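Local coordinates for protein yersinopine synthase (Yersinia pestis, PDB 6C4M) that catalyses the NADPH-dependent reductive condensation of pyruvate with an aminobutanoate-histidine intermediate, the last step in making the metallophore yersinopine, at residues A[147-152]-A[467-472]; A[42-47]-A[231-236]; A[105-110]-A[224-229]. One frame throughout, in Å; residues are numbered along the deposited sequence.

Contact 1. Residues A[147-152]-A[467-472]; sequences MVQNLL and EQQWRS
Asn-150 and Gln-469 face each other where two helices cross almost squarely, 87° between their directions, in a helix-on-helix packing at the protein surface. Helix 144-154 supplies Asn-150 and Gln-149; the last turn of helix 459-471 supplies Gln-468 and Gln-469. The Asn-150 and Gln-469 side chains slide past one another in opposite directions, their amide planes turned 76° apart. Gln-469 starts with CG anti to its backbone N and then bends at chi2 (63°), which swings OE1 back against the partner helix, 3.3 Å from Asn-150 CA. Asn-150 ND2 is the shared donor: it makes a weak bond to Gln-469 OE1 and a second weak one to Gln-468 OE1, whose extended chain crosses Asn-150 at about a right angle. Both bonds are bent and long, so they hold the amide only loosely. Deeper packing comes from Met-147, which rests on Ile-465 and Ile-466 of helix 459-471. Just past the end of that helix, Ser-472 OG donates back to Gln-469 O. On the other flank Gln-149 lies across Gln-469, and there two amide donors, Gln-149 NE2 and Gln-469 NE2, approach to 3.5 Å without bonding.

Contact 2. Residues A[42-47]-A[231-236]; sequences SATGDA and TAVLAR
The guanidinium of Arg-236 carries the methyl of Ala-43 on one face: Ala-43 CB sits over the centre of the group, 3.7 Å from Arg-236 CZ and at nearly even distances from the three nitrogens. This is contact of an apolar methyl with a flat cation, made from above. Arg-236 gets there by leaving its backbone with CG anti to N and then bending at chi3 (73°), which turns the flat end broadside to the helix opposite. Its charge is answered by Asp-40, one turn back on helix 32-44, which forms a salt bridge with Arg-236 NH2. Arg-236 NE, by contrast, is buried here and has no partner in the model.

Beside this lies the second half of the contact, Thr-44 against Val-233. The two branched side chains cross at about a right angle, and both Thr-44 branches meet the same methyl, with Thr-44 CG2 and Thr-44 OG1 each 3.9 Å from Val-233 CG2. The hydroxyl also reaches 3.8 Å from Val-233 CA, but that is packing; its hydrogen bond runs back to Asp-40 O in its own helix. Asp-40 thus serves twice, its carboxylate holding Arg-236 and its carbonyl holding Thr-44.

Just after Thr-44 the chain leaves helical geometry at Gly-45 and heads for strand 49-52. Helix 32-44 follows strand 25-28 and the NADP-binding residues Ala-30 to Ala-33, which span the turn and the start of the helix, so the contact joins the far end of that Rossmann-type helix to the C-terminal part of helix 225-235. On the other side of the latter, Leu-234 packs on Tyr-169 and Ile-239, in the loops leading to strands 170-173 and 240-243.

Contact 3. Residues A[105-110]-A[224-229]; sequences WQRLIL and SAEMSW
Arg-107 grips Glu-226 side-on with two nitrogens, one for each carboxylate oxygen. The NE bond to Glu-226 OE2 is 2.8 Å and nearly straight (176°); that from Arg-107 NH2 to Glu-226 OE1 is very short, 2.5 Å. Both oxygens use their syn lone pairs, and the guanidinium and carboxylate planes are only 13° apart, so the pair forms one almost flat, bidentate, side-on salt bridge. Across a face of the same guanidinium lies the indole of Trp-229. The planes are 3° apart, and Arg-107 CZ stands 3.5 Å from the centroid of the six-membered ring, close to its normal: a stacked cation-pi pair. Ile-109, two residues along the strand, brings CD1 to the edge of the indole at Trp-229 CH2, 4.4 Å away.

The Arg-107 chain bends at chi3, which turns the guanidinium so that its edge meets Glu-226 and its face meets Trp-229. Glu-226 folds back at chi2, which lets its carboxylate meet the guanidinium in plane.

A second shell fixes the polar ends. His-20 ND1 hydrogen-bonds to Glu-226 OE1, and the His-20 backbone O accepts from Arg-107 NH2, while Ser-134 OG bonds to Glu-226 OE2 and Thr-25 OG1 to Arg-107 NH1. With every nitrogen and both oxygens so engaged, the buried ion pair is held against rotation, and the mutual charges would probably favour the ionised forms of both. Ile-41 and Thr-44 of helix 32-44 pack on Trp-229. Strand 107-110 runs parallel between strands 25-28 and 134-137, so this is the packing of a helix against the parallel part of the sheet in a Rossmann-type nucleotide-binding fold.

In the fold
Contacts 2 and 3 share helix 225-235 and touch each other, Thr-44 CG2 lying 4.0 Å from Trp-229 NE1; their centres are 11 Å apart. Contact 3 is the buried one, pinning the start of that helix to the central sheet through a fully paired ion pair and an aromatic face. Contact 2, partly buried, joins the helix's other end to helix 32-44 by methyl packing, with the arginine's charge met from outside its segments. Contact 1 belongs to the surface, 20 Å from contact 3 between centres, and relies on neutral amides and weak bonds. It brings the C-terminal helix against helix 144-154, a different pairing from the other two.

Contact 1. Residues A[147-152]-A[467-472]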
ATOM      1  N   MET A 147      -3.630 -32.355 -22.477  1.00 31.05           N
ATOM      2  CA  MET A 147      -2.968 -32.214 -23.766  1.00 30.94           C
ATOM      3  C   MET A 147      -1.903 -33.290 -23.949  1.00 28.65           C
ATOM      4  O   MET A 147      -1.846 -33.964 -24.985  1.00 26.97           O
ATOM      5  CB  MET A 147      -2.344 -30.828 -23.863  1.00 30.72           C
ATOM      6  CG  MET A 147      -2.131 -30.316 -25.279  1.00 42.32           C
ATOM      7  SD  MET A 147      -0.650 -29.274 -25.352  1.00 48.97           S
ATOM      8  CE  MET A 147       0.445 -30.752 -25.319  1.00 28.04           C
ATOM      9  N   VAL A 148      -1.032 -33.439 -22.957  1.00 26.44           N
ATOM     10  CA  VAL A 148       0.014 -34.458 -23.028  1.00 30.19           C
ATOM     11  C   VAL A 148      -0.582 -35.859 -23.137  1.00 27.99           C
ATOM     12  O   VAL A 148      -0.065 -36.703 -23.885  1.00 27.77           O
ATOM     13  CB  VAL A 148       0.946 -34.321 -21.817  1.00 28.01           C
ATOM     14  CG1 VAL A 148       1.931 -35.485 -21.715  1.00 29.58           C
ATOM     15  CG2 VAL A 148       1.644 -32.985 -21.934  1.00 28.34           C
ATOM     16  N   GLN A 149      -1.649 -36.153 -22.384  1.00 28.27           N
ATOM     17  CA  GLN A 149      -2.286 -37.465 -22.514  1.00 30.03           C
ATOM     18  C   GLN A 149      -2.670 -37.734 -23.954  1.00 34.09           C
ATOM     19  O   GLN A 149      -2.494 -38.848 -24.483  1.00 25.25           O
ATOM     20  CB  GLN A 149      -3.557 -37.559 -21.678  1.00 28.83           C
ATOM     21  CG  GLN A 149      -3.408 -37.789 -20.215  1.00 33.62           C
ATOM     22  CD  GLN A 149      -4.776 -37.945 -19.595  1.00 36.65           C
ATOM     23  OE1 GLN A 149      -5.236 -37.057 -18.909  1.00 42.23           O
ATOM     24  NE2 GLN A 149      -5.460 -39.044 -19.903  1.00 41.72           N
ATOM     25  N   ASN A 150      -3.300 -36.735 -24.568  1.00 29.00           N
ATOM     26  CA  ASN A 150      -3.807 -36.901 -25.922  1.00 30.59           C
ATOM     27  C   ASN A 150      -2.679 -37.243 -26.883  1.00 30.36           C
ATOM     28  O   ASN A 150      -2.798 -38.161 -27.702  1.00 28.46           O
ATOM     29  CB  ASN A 150      -4.522 -35.620 -26.360  1.00 28.88           C
ATOM     30  CG  ASN A 150      -5.180 -35.765 -27.694  1.00 36.76           C
ATOM     31  OD1 ASN A 150      -4.537 -35.618 -28.728  1.00 33.93           O
ATOM     32  ND2 ASN A 150      -6.463 -36.087 -27.685  1.00 40.21           N
ATOM     33  N   LEU A 151      -1.566 -36.508 -26.804  1.00 28.83           N
ATOM     34  CA  LEU A 151      -0.443 -36.788 -27.698  1.00 29.52           C
ATOM     35  C   LEU A 151       0.123 -38.177 -27.455  1.00 28.88           C
ATOM     36  O   LEU A 151       0.444 -38.912 -28.397  1.00 24.64           O
ATOM     37  CB  LEU A 151       0.657 -35.745 -27.511  1.00 26.56           C
ATOM     38  CG  LEU A 151       0.325 -34.276 -27.848  1.00 33.48           C
ATOM     39  CD1 LEU A 151       1.559 -33.405 -27.607  1.00 35.64           C
ATOM     40  CD2 LEU A 151      -0.137 -34.119 -29.276  1.00 34.22           C
ATOM     41  N   LEU A 152       0.325 -38.534 -26.195  1.00 25.40           N
ATOM     42  CA  LEU A 152       0.867 -39.856 -25.899  1.00 25.33           C
ATOM     43  C   LEU A 152      -0.061 -40.954 -26.396  1.00 28.21           C
ATOM     44  O   LEU A 152       0.394 -41.966 -26.954  1.00 25.38           O
ATOM     45  CB  LEU A 152       1.099 -39.988 -24.389  1.00 26.87           C
ATOM     46  CG  LEU A 152       2.242 -39.125 -23.845  1.00 28.02           C
ATOM     47  CD1 LEU A 152       2.256 -39.118 -22.277  1.00 27.58           C
ATOM     48  CD2 LEU A 152       3.576 -39.647 -24.378  1.00 30.10           C
ATOM     49  N   GLU A 467      -9.567 -30.124 -25.600  1.00 29.92           N
ATOM     50  CA  GLU A 467     -11.008 -30.366 -25.664  1.00 30.53           C
ATOM     51  C   GLU A 467     -11.298 -31.810 -26.067  1.00 35.47           C
ATOM     52  O   GLU A 467     -12.192 -32.452 -25.501  1.00 36.78           O
ATOM     53  CB  GLU A 467     -11.678 -29.418 -26.668  1.00 33.27           C
ATOM     54  CG  GLU A 467     -13.180 -29.725 -26.833  1.00 39.24           C
ATOM     55  CD  GLU A 467     -13.844 -28.926 -27.934  1.00 37.86           C
ATOM     56  OE1 GLU A 467     -13.133 -28.214 -28.674  1.00 36.57           O
ATOM     57  OE2 GLU A 467     -15.085 -29.030 -28.065  1.00 43.52           O
ATOM     58  N   GLN A 468     -10.567 -32.315 -27.067  1.00 33.88           N
ATOM     59  CA  GLN A 468     -10.754 -33.686 -27.543  1.00 34.13           C
ATOM     60  C   GLN A 468     -10.485 -34.678 -26.423  1.00 35.76           C
ATOM     61  O   GLN A 468     -11.279 -35.592 -26.182  1.00 36.36           O
ATOM     62  CB  GLN A 468      -9.836 -33.953 -28.749  1.00 34.23           C
ATOM     63  CG  GLN A 468     -10.090 -35.276 -29.471  1.00 53.32           C
ATOM     64  CD  GLN A 468      -8.879 -35.760 -30.305  1.00 57.63           C
ATOM     65  OE1 GLN A 468      -7.960 -34.993 -30.603  1.00 60.82           O
ATOM     66  NE2 GLN A 468      -8.881 -37.035 -30.662  1.00 56.65           N
ATOM     67  N   GLN A 469      -9.379 -34.496 -25.706  1.00 32.54           N
ATOM     68  CA  GLN A 469      -9.057 -35.432 -24.634  1.00 30.08           C
ATOM     69  C   GLN A 469     -10.117 -35.406 -23.541  1.00 35.93           C
ATOM     70  O   GLN A 469     -10.544 -36.460 -23.063  1.00 32.47           O
ATOM     71  CB  GLN A 469      -7.683 -35.120 -24.059  1.00 28.79           C
ATOM     72  CG  GLN A 469      -7.236 -36.125 -23.006  1.00 34.69           C
ATOM     73  CD  GLN A 469      -7.091 -37.514 -23.583  1.00 36.79           C
ATOM     74  OE1 GLN A 469      -6.748 -37.676 -24.770  1.00 30.48           O
ATOM     75  NE2 GLN A 469      -7.373 -38.528 -22.763  1.00 34.15           N
ATOM     76  N   TRP A 470     -10.539 -34.205 -23.122  1.00 37.76           N
ATOM     77  CA  TRP A 470     -11.503 -34.069 -22.036  1.00 38.77           C
ATOM     78  C   TRP A 470     -12.849 -34.696 -22.394  1.00 38.73           C
ATOM     79  O   TRP A 470     -13.471 -35.365 -21.564  1.00 41.69           O
ATOM     80  CB  TRP A 470     -11.682 -32.588 -21.688  1.00 36.53           C
ATOM     81  CG  TRP A 470     -12.699 -32.361 -20.639  1.00 35.40           C
ATOM     82  CD1 TRP A 470     -12.515 -32.445 -19.301  1.00 34.63           C
ATOM     83  CD2 TRP A 470     -14.072 -32.016 -20.835  1.00 34.64           C
ATOM     84  NE1 TRP A 470     -13.680 -32.186 -18.649  1.00 33.50           N
ATOM     85  CE2 TRP A 470     -14.657 -31.922 -19.564  1.00 35.10           C
ATOM     86  CE3 TRP A 470     -14.863 -31.776 -21.967  1.00 37.03           C
ATOM     87  CZ2 TRP A 470     -15.993 -31.571 -19.376  1.00 38.84           C
ATOM     88  CZ3 TRP A 470     -16.196 -31.451 -21.784  1.00 43.66           C
ATOM     89  CH2 TRP A 470     -16.748 -31.352 -20.493  1.00 35.03           C
ATOM     90  N   ARG A 471     -13.333 -34.455 -23.616  1.00 41.29           N
ATOM     91  CA  ARG A 471     -14.615 -35.022 -24.037  1.00 46.95           C
ATOM     92  C   ARG A 471     -14.571 -36.545 -24.111  1.00 46.01           C
ATOM     93  O   ARG A 471     -15.605 -37.202 -23.968  1.00 51.89           O
ATOM     94  CB  ARG A 471     -15.024 -34.459 -25.399  1.00 42.74           C
ATOM     95  CG  ARG A 471     -15.420 -32.986 -25.365  1.00 49.30           C
ATOM     96  CD  ARG A 471     -16.176 -32.640 -26.642  1.00 49.97           C
ATOM     97  NE  ARG A 471     -16.326 -31.198 -26.845  1.00 50.72           N
ATOM     98  CZ  ARG A 471     -17.352 -30.469 -26.414  1.00 51.46           C
ATOM     99  NH1 ARG A 471     -18.356 -31.021 -25.744  1.00 50.38           N
ATOM    100  NH2 ARG A 471     -17.370 -29.172 -26.659  1.00 49.52           N
ATOM    101  N   SER A 472     -13.398 -37.115 -24.339  1.00 41.75           N
ATOM    102  CA  SER A 472     -13.261 -38.563 -24.444  1.00 44.04           C
ATOM    103  C   SER A 472     -13.386 -39.271 -23.105  1.00 50.78           C
ATOM    104  O   SER A 472     -13.279 -40.503 -23.078  1.00 49.58           O
ATOM    105  CB  SER A 472     -11.909 -38.905 -25.065  1.00 42.16           C
ATOM    106  OG  SER A 472     -10.856 -38.745 -24.126  1.00 45.15           O
TER

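Contact 2. Residues A[42-47]-A[231-236]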
ATOM      1  N   SER A  42      19.790 -37.169  -8.374  1.00 40.03           N
ATOM      2  CA  SER A  42      21.040 -37.845  -8.054  1.00 39.47           C
ATOM      3  C   SER A  42      21.195 -38.076  -6.551  1.00 45.06           C
ATOM      4  O   SER A  42      21.830 -39.052  -6.129  1.00 44.49           O
ATOM      5  CB  SER A  42      22.206 -37.011  -8.591  1.00 45.51           C
ATOM      6  OG  SER A  42      23.443 -37.694  -8.479  1.00 59.08           O
ATOM      7  N   ALA A  43      20.626 -37.199  -5.728  1.00 40.62           N
ATOM      8  CA  ALA A  43      20.720 -37.367  -4.287  1.00 43.32           C
ATOM      9  C   ALA A  43      19.764 -38.431  -3.782  1.00 49.04           C
ATOM     10  O   ALA A  43      19.939 -38.926  -2.667  1.00 48.60           O
ATOM     11  CB  ALA A  43      20.423 -36.036  -3.571  1.00 46.22           C
ATOM     12  N   THR A  44      18.750 -38.774  -4.575  1.00 45.36           N
ATOM     13  CA  THR A  44      17.693 -39.685  -4.166  1.00 42.61           C
ATOM     14  C   THR A  44      17.920 -41.108  -4.673  1.00 44.25           C
ATOM     15  O   THR A  44      17.246 -42.030  -4.200  1.00 41.25           O
ATOM     16  CB  THR A  44      16.341 -39.141  -4.661  1.00 43.91           C
ATOM     17  OG1 THR A  44      16.057 -37.901  -3.992  1.00 49.39           O
ATOM     18  CG2 THR A  44      15.194 -40.088  -4.384  1.00 41.67           C
ATOM     19  N   GLY A  45      18.859 -41.301  -5.596  1.00 39.71           N
ATOM     20  CA  GLY A  45      19.131 -42.615  -6.168  1.00 45.60           C
ATOM     21  C   GLY A  45      20.222 -42.510  -7.213  1.00 45.69           C
ATOM     22  O   GLY A  45      20.650 -41.416  -7.596  1.00 48.92           O
ATOM     23  N   ASP A  46      20.658 -43.667  -7.684  1.00 43.13           N
ATOM     24  CA  ASP A  46      21.735 -43.751  -8.666  1.00 48.02           C
ATOM     25  C   ASP A  46      21.084 -43.980 -10.026  1.00 48.45           C
ATOM     26  O   ASP A  46      20.782 -45.111 -10.407  1.00 48.40           O
ATOM     27  CB  ASP A  46      22.732 -44.850  -8.315  1.00 53.45           C
ATOM     28  CG  ASP A  46      23.891 -44.915  -9.297  1.00 61.13           C
ATOM     29  OD1 ASP A  46      24.473 -43.849  -9.591  1.00 66.19           O
ATOM     30  OD2 ASP A  46      24.214 -46.022  -9.778  1.00 70.43           O
ATOM     31  N   ALA A  47      20.861 -42.902 -10.753  1.00 47.83           N
ATOM     32  CA  ALA A  47      20.140 -42.964 -12.017  1.00 43.78           C
ATOM     33  C   ALA A  47      20.961 -42.301 -13.114  1.00 40.83           C
ATOM     34  O   ALA A  47      21.651 -41.304 -12.873  1.00 41.12           O
ATOM     35  CB  ALA A  47      18.772 -42.294 -11.875  1.00 43.05           C
ATOM     36  N   THR A 231       7.534 -37.650  -4.183  1.00 40.15           N
ATOM     37  CA  THR A 231       7.422 -37.252  -2.786  1.00 36.78           C
ATOM     38  C   THR A 231       8.769 -37.379  -2.092  1.00 40.36           C
ATOM     39  O   THR A 231       9.241 -36.439  -1.458  1.00 41.78           O
ATOM     40  CB  THR A 231       6.369 -38.104  -2.083  1.00 42.58           C
ATOM     41  OG1 THR A 231       5.101 -37.892  -2.701  1.00 40.49           O
ATOM     42  CG2 THR A 231       6.265 -37.738  -0.590  1.00 44.92           C
ATOM     43  N   ALA A 232       9.419 -38.536  -2.223  1.00 40.42           N
ATOM     44  CA  ALA A 232      10.732 -38.699  -1.613  1.00 39.64           C
ATOM     45  C   ALA A 232      11.693 -37.617  -2.080  1.00 38.79           C
ATOM     46  O   ALA A 232      12.422 -37.034  -1.270  1.00 41.70           O
ATOM     47  CB  ALA A 232      11.296 -40.089  -1.926  1.00 42.77           C
ATOM     48  N   VAL A 233      11.688 -37.317  -3.377  1.00 39.20           N
ATOM     49  CA  VAL A 233      12.587 -36.296  -3.922  1.00 38.46           C
ATOM     50  C   VAL A 233      12.313 -34.936  -3.271  1.00 37.55           C
ATOM     51  O   VAL A 233      13.236 -34.216  -2.886  1.00 39.98           O
ATOM     52  CB  VAL A 233      12.444 -36.199  -5.454  1.00 37.25           C
ATOM     53  CG1 VAL A 233      13.271 -35.014  -5.977  1.00 39.98           C
ATOM     54  CG2 VAL A 233      12.894 -37.449  -6.155  1.00 36.03           C
ATOM     55  N   LEU A 234      11.045 -34.555  -3.167  1.00 35.67           N
ATOM     56  CA  LEU A 234      10.721 -33.244  -2.618  1.00 38.79           C
ATOM     57  C   LEU A 234      10.835 -33.201  -1.090  1.00 44.49           C
ATOM     58  O   LEU A 234      11.084 -32.128  -0.518  1.00 40.03           O
ATOM     59  CB  LEU A 234       9.315 -32.838  -3.062  1.00 44.89           C
ATOM     60  CG  LEU A 234       9.055 -32.655  -4.579  1.00 46.46           C
ATOM     61  CD1 LEU A 234       7.798 -31.811  -4.837  1.00 39.53           C
ATOM     62  CD2 LEU A 234      10.241 -32.041  -5.297  1.00 43.73           C
ATOM     63  N   ALA A 235      10.637 -34.341  -0.415  1.00 37.77           N
ATOM     64  CA  ALA A 235      10.703 -34.393   1.046  1.00 38.77           C
ATOM     65  C   ALA A 235      12.090 -34.063   1.584  1.00 39.21           C
ATOM     66  O   ALA A 235      12.216 -33.668   2.747  1.00 40.82           O
ATOM     67  CB  ALA A 235      10.275 -35.782   1.544  1.00 37.87           C
ATOM     68  N   ARG A 236      13.134 -34.227   0.777  1.00 38.95           N
ATOM     69  CA  ARG A 236      14.478 -33.847   1.195  1.00 41.88           C
ATOM     70  C   ARG A 236      14.599 -32.354   1.497  1.00 48.10           C
ATOM     71  O   ARG A 236      15.537 -31.945   2.190  1.00 51.54           O
ATOM     72  CB  ARG A 236      15.473 -34.240   0.121  1.00 47.48           C
ATOM     73  CG  ARG A 236      16.890 -34.381   0.615  1.00 55.26           C
ATOM     74  CD  ARG A 236      17.779 -34.908  -0.503  1.00 55.86           C
ATOM     75  NE  ARG A 236      18.037 -33.891  -1.518  1.00 56.18           N
ATOM     76  CZ  ARG A 236      19.156 -33.178  -1.611  1.00 60.68           C
ATOM     77  NH1 ARG A 236      20.148 -33.357  -0.753  1.00 67.46           N
ATOM     78  NH2 ARG A 236      19.292 -32.279  -2.575  1.00 53.25           N
TER

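Contact 3. Residues A[105-110]-A[224-229]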
ATOM      1  N   TRP A 105      15.683 -44.383 -21.981  1.00 33.43           N
ATOM      2  CA  TRP A 105      15.103 -43.483 -21.000  1.00 29.15           C
ATOM      3  C   TRP A 105      13.722 -43.970 -20.575  1.00 29.12           C
ATOM      4  O   TRP A 105      12.854 -44.225 -21.413  1.00 27.05           O
ATOM      5  CB  TRP A 105      14.995 -42.056 -21.568  1.00 30.43           C
ATOM      6  CG  TRP A 105      16.290 -41.559 -22.114  1.00 32.84           C
ATOM      7  CD1 TRP A 105      16.622 -41.401 -23.438  1.00 32.51           C
ATOM      8  CD2 TRP A 105      17.456 -41.201 -21.362  1.00 32.18           C
ATOM      9  NE1 TRP A 105      17.917 -40.944 -23.545  1.00 31.63           N
ATOM     10  CE2 TRP A 105      18.452 -40.817 -22.293  1.00 32.06           C
ATOM     11  CE3 TRP A 105      17.745 -41.137 -19.995  1.00 31.81           C
ATOM     12  CZ2 TRP A 105      19.717 -40.394 -21.899  1.00 35.09           C
ATOM     13  CZ3 TRP A 105      19.001 -40.706 -19.607  1.00 35.58           C
ATOM     14  CH2 TRP A 105      19.972 -40.347 -20.558  1.00 32.48           C
ATOM     15  N   GLN A 106      13.498 -44.028 -19.264  1.00 27.95           N
ATOM     16  CA  GLN A 106      12.196 -44.428 -18.738  1.00 31.77           C
ATOM     17  C   GLN A 106      11.389 -43.278 -18.150  1.00 28.98           C
ATOM     18  O   GLN A 106      10.186 -43.442 -17.923  1.00 29.23           O
ATOM     19  CB  GLN A 106      12.376 -45.527 -17.700  1.00 30.81           C
ATOM     20  CG  GLN A 106      13.071 -46.733 -18.349  1.00 33.65           C
ATOM     21  CD  GLN A 106      13.011 -47.978 -17.510  1.00 36.67           C
ATOM     22  OE1 GLN A 106      12.138 -48.128 -16.671  1.00 39.53           O
ATOM     23  NE2 GLN A 106      13.919 -48.909 -17.782  1.00 39.69           N
ATOM     24  N   ARG A 107      12.002 -42.120 -17.942  1.00 28.66           N
ATOM     25  CA  ARG A 107      11.302 -40.962 -17.404  1.00 27.85           C
ATOM     26  C   ARG A 107      11.781 -39.743 -18.174  1.00 28.15           C
ATOM     27  O   ARG A 107      12.994 -39.528 -18.332  1.00 28.06           O
ATOM     28  CB  ARG A 107      11.560 -40.837 -15.894  1.00 26.95           C
ATOM     29  CG  ARG A 107      10.978 -39.626 -15.254  1.00 27.45           C
ATOM     30  CD  ARG A 107      11.490 -39.470 -13.840  1.00 30.33           C
ATOM     31  NE  ARG A 107      11.068 -40.540 -12.944  1.00 33.81           N
ATOM     32  CZ  ARG A 107      11.899 -41.292 -12.223  1.00 36.40           C
ATOM     33  NH1 ARG A 107      13.213 -41.125 -12.302  1.00 32.33           N
ATOM     34  NH2 ARG A 107      11.414 -42.206 -11.392  1.00 40.47           N
ATOM     35  N   LEU A 108      10.822 -38.997 -18.721  1.00 28.65           N
ATOM     36  CA  LEU A 108      11.065 -37.667 -19.246  1.00 30.43           C
ATOM     37  C   LEU A 108      10.480 -36.635 -18.288  1.00 30.62           C
ATOM     38  O   LEU A 108       9.352 -36.789 -17.797  1.00 30.38           O
ATOM     39  CB  LEU A 108      10.440 -37.466 -20.623  1.00 34.19           C
ATOM     40  CG  LEU A 108      10.800 -38.461 -21.712  1.00 38.53           C
ATOM     41  CD1 LEU A 108      10.142 -38.000 -23.005  1.00 38.14           C
ATOM     42  CD2 LEU A 108      12.312 -38.584 -21.851  1.00 42.52           C
ATOM     43  N   ILE A 109      11.254 -35.595 -18.009  1.00 24.41           N
ATOM     44  CA  ILE A 109      10.770 -34.475 -17.202  1.00 22.96           C
ATOM     45  C   ILE A 109      10.792 -33.233 -18.086  1.00 27.23           C
ATOM     46  O   ILE A 109      11.847 -32.854 -18.619  1.00 28.37           O
ATOM     47  CB  ILE A 109      11.592 -34.275 -15.918  1.00 25.96           C
ATOM     48  CG1 ILE A 109      11.625 -35.589 -15.098  1.00 29.02           C
ATOM     49  CG2 ILE A 109      10.985 -33.106 -15.111  1.00 30.37           C
ATOM     50  CD1 ILE A 109      12.443 -35.565 -13.825  1.00 35.36           C
ATOM     51  N   LEU A 110       9.622 -32.610 -18.275  1.00 30.83           N
ATOM     52  CA  LEU A 110       9.529 -31.382 -19.073  1.00 30.34           C
ATOM     53  C   LEU A 110       9.818 -30.219 -18.154  1.00 27.46           C
ATOM     54  O   LEU A 110       8.999 -29.860 -17.313  1.00 29.14           O
ATOM     55  CB  LEU A 110       8.168 -31.241 -19.746  1.00 27.24           C
ATOM     56  CG  LEU A 110       8.070 -32.068 -21.026  1.00 36.77           C
ATOM     57  CD1 LEU A 110       6.659 -32.107 -21.567  1.00 42.72           C
ATOM     58  CD2 LEU A 110       8.948 -31.461 -22.070  1.00 41.47           C
ATOM     59  N   SER A 224       1.045 -44.344  -6.585  1.00 40.53           N
ATOM     60  CA  SER A 224       1.934 -44.905  -7.586  1.00 38.46           C
ATOM     61  C   SER A 224       3.385 -44.771  -7.142  1.00 36.48           C
ATOM     62  O   SER A 224       3.755 -43.838  -6.407  1.00 35.94           O
ATOM     63  CB  SER A 224       1.737 -44.233  -8.956  1.00 39.11           C
ATOM     64  OG  SER A 224       2.383 -42.957  -9.025  1.00 33.00           O
ATOM     65  N   ALA A 225       4.205 -45.737  -7.592  1.00 34.67           N
ATOM     66  CA  ALA A 225       5.651 -45.657  -7.378  1.00 42.06           C
ATOM     67  C   ALA A 225       6.243 -44.312  -7.821  1.00 38.59           C
ATOM     68  O   ALA A 225       7.138 -43.783  -7.153  1.00 34.58           O
ATOM     69  CB  ALA A 225       6.353 -46.809  -8.096  1.00 40.68           C
ATOM     70  N   GLU A 226       5.792 -43.751  -8.957  1.00 38.05           N
ATOM     71  CA  GLU A 226       6.349 -42.471  -9.397  1.00 36.70           C
ATOM     72  C   GLU A 226       5.984 -41.360  -8.432  1.00 34.10           C
ATOM     73  O   GLU A 226       6.826 -40.523  -8.089  1.00 38.27           O
ATOM     74  CB  GLU A 226       5.856 -42.090 -10.799  1.00 37.43           C
ATOM     75  CG  GLU A 226       6.686 -42.633 -11.954  1.00 42.19           C
ATOM     76  CD  GLU A 226       8.101 -42.094 -11.956  1.00 43.25           C
ATOM     77  OE1 GLU A 226       8.961 -42.708 -11.293  1.00 41.38           O
ATOM     78  OE2 GLU A 226       8.360 -41.060 -12.608  1.00 37.56           O
ATOM     79  N   MET A 227       4.711 -41.310  -8.024  1.00 33.74           N
ATOM     80  CA  MET A 227       4.279 -40.346  -7.008  1.00 43.10           C
ATOM     81  C   MET A 227       5.092 -40.484  -5.731  1.00 40.14           C
ATOM     82  O   MET A 227       5.498 -39.476  -5.135  1.00 37.75           O
ATOM     83  CB  MET A 227       2.799 -40.543  -6.692  1.00 40.24           C
ATOM     84  CG  MET A 227       1.909 -40.365  -7.905  1.00 43.53           C
ATOM     85  SD  MET A 227       1.097 -38.801  -7.883  1.00 61.72           S
ATOM     86  CE  MET A 227      -0.532 -39.357  -8.405  1.00 50.33           C
ATOM     87  N   SER A 228       5.333 -41.728  -5.297  1.00 38.88           N
ATOM     88  CA  SER A 228       6.127 -41.951  -4.092  1.00 37.83           C
ATOM     89  C   SER A 228       7.540 -41.453  -4.306  1.00 38.50           C
ATOM     90  O   SER A 228       8.154 -40.872  -3.407  1.00 35.35           O
ATOM     91  CB  SER A 228       6.144 -43.439  -3.723  1.00 41.27           C
ATOM     92  OG  SER A 228       4.835 -43.903  -3.459  1.00 46.70           O
ATOM     93  N   TRP A 229       8.069 -41.678  -5.504  1.00 34.26           N
ATOM     94  CA  TRP A 229       9.422 -41.241  -5.808  1.00 35.67           C
ATOM     95  C   TRP A 229       9.507 -39.723  -5.767  1.00 37.48           C
ATOM     96  O   TRP A 229      10.397 -39.161  -5.117  1.00 35.91           O
ATOM     97  CB  TRP A 229       9.858 -41.770  -7.177  1.00 36.25           C
ATOM     98  CG  TRP A 229      11.137 -41.164  -7.637  1.00 31.50           C
ATOM     99  CD1 TRP A 229      12.388 -41.467  -7.212  1.00 39.13           C
ATOM    100  CD2 TRP A 229      11.285 -40.147  -8.620  1.00 35.95           C
ATOM    101  NE1 TRP A 229      13.314 -40.686  -7.856  1.00 39.56           N
ATOM    102  CE2 TRP A 229      12.660 -39.868  -8.734  1.00 35.52           C
ATOM    103  CE3 TRP A 229      10.388 -39.437  -9.409  1.00 36.35           C
ATOM    104  CZ2 TRP A 229      13.156 -38.911  -9.606  1.00 36.81           C
ATOM    105  CZ3 TRP A 229      10.876 -38.493 -10.272  1.00 33.23           C
ATOM    106  CH2 TRP A 229      12.252 -38.237 -10.368  1.00 34.43           C
TER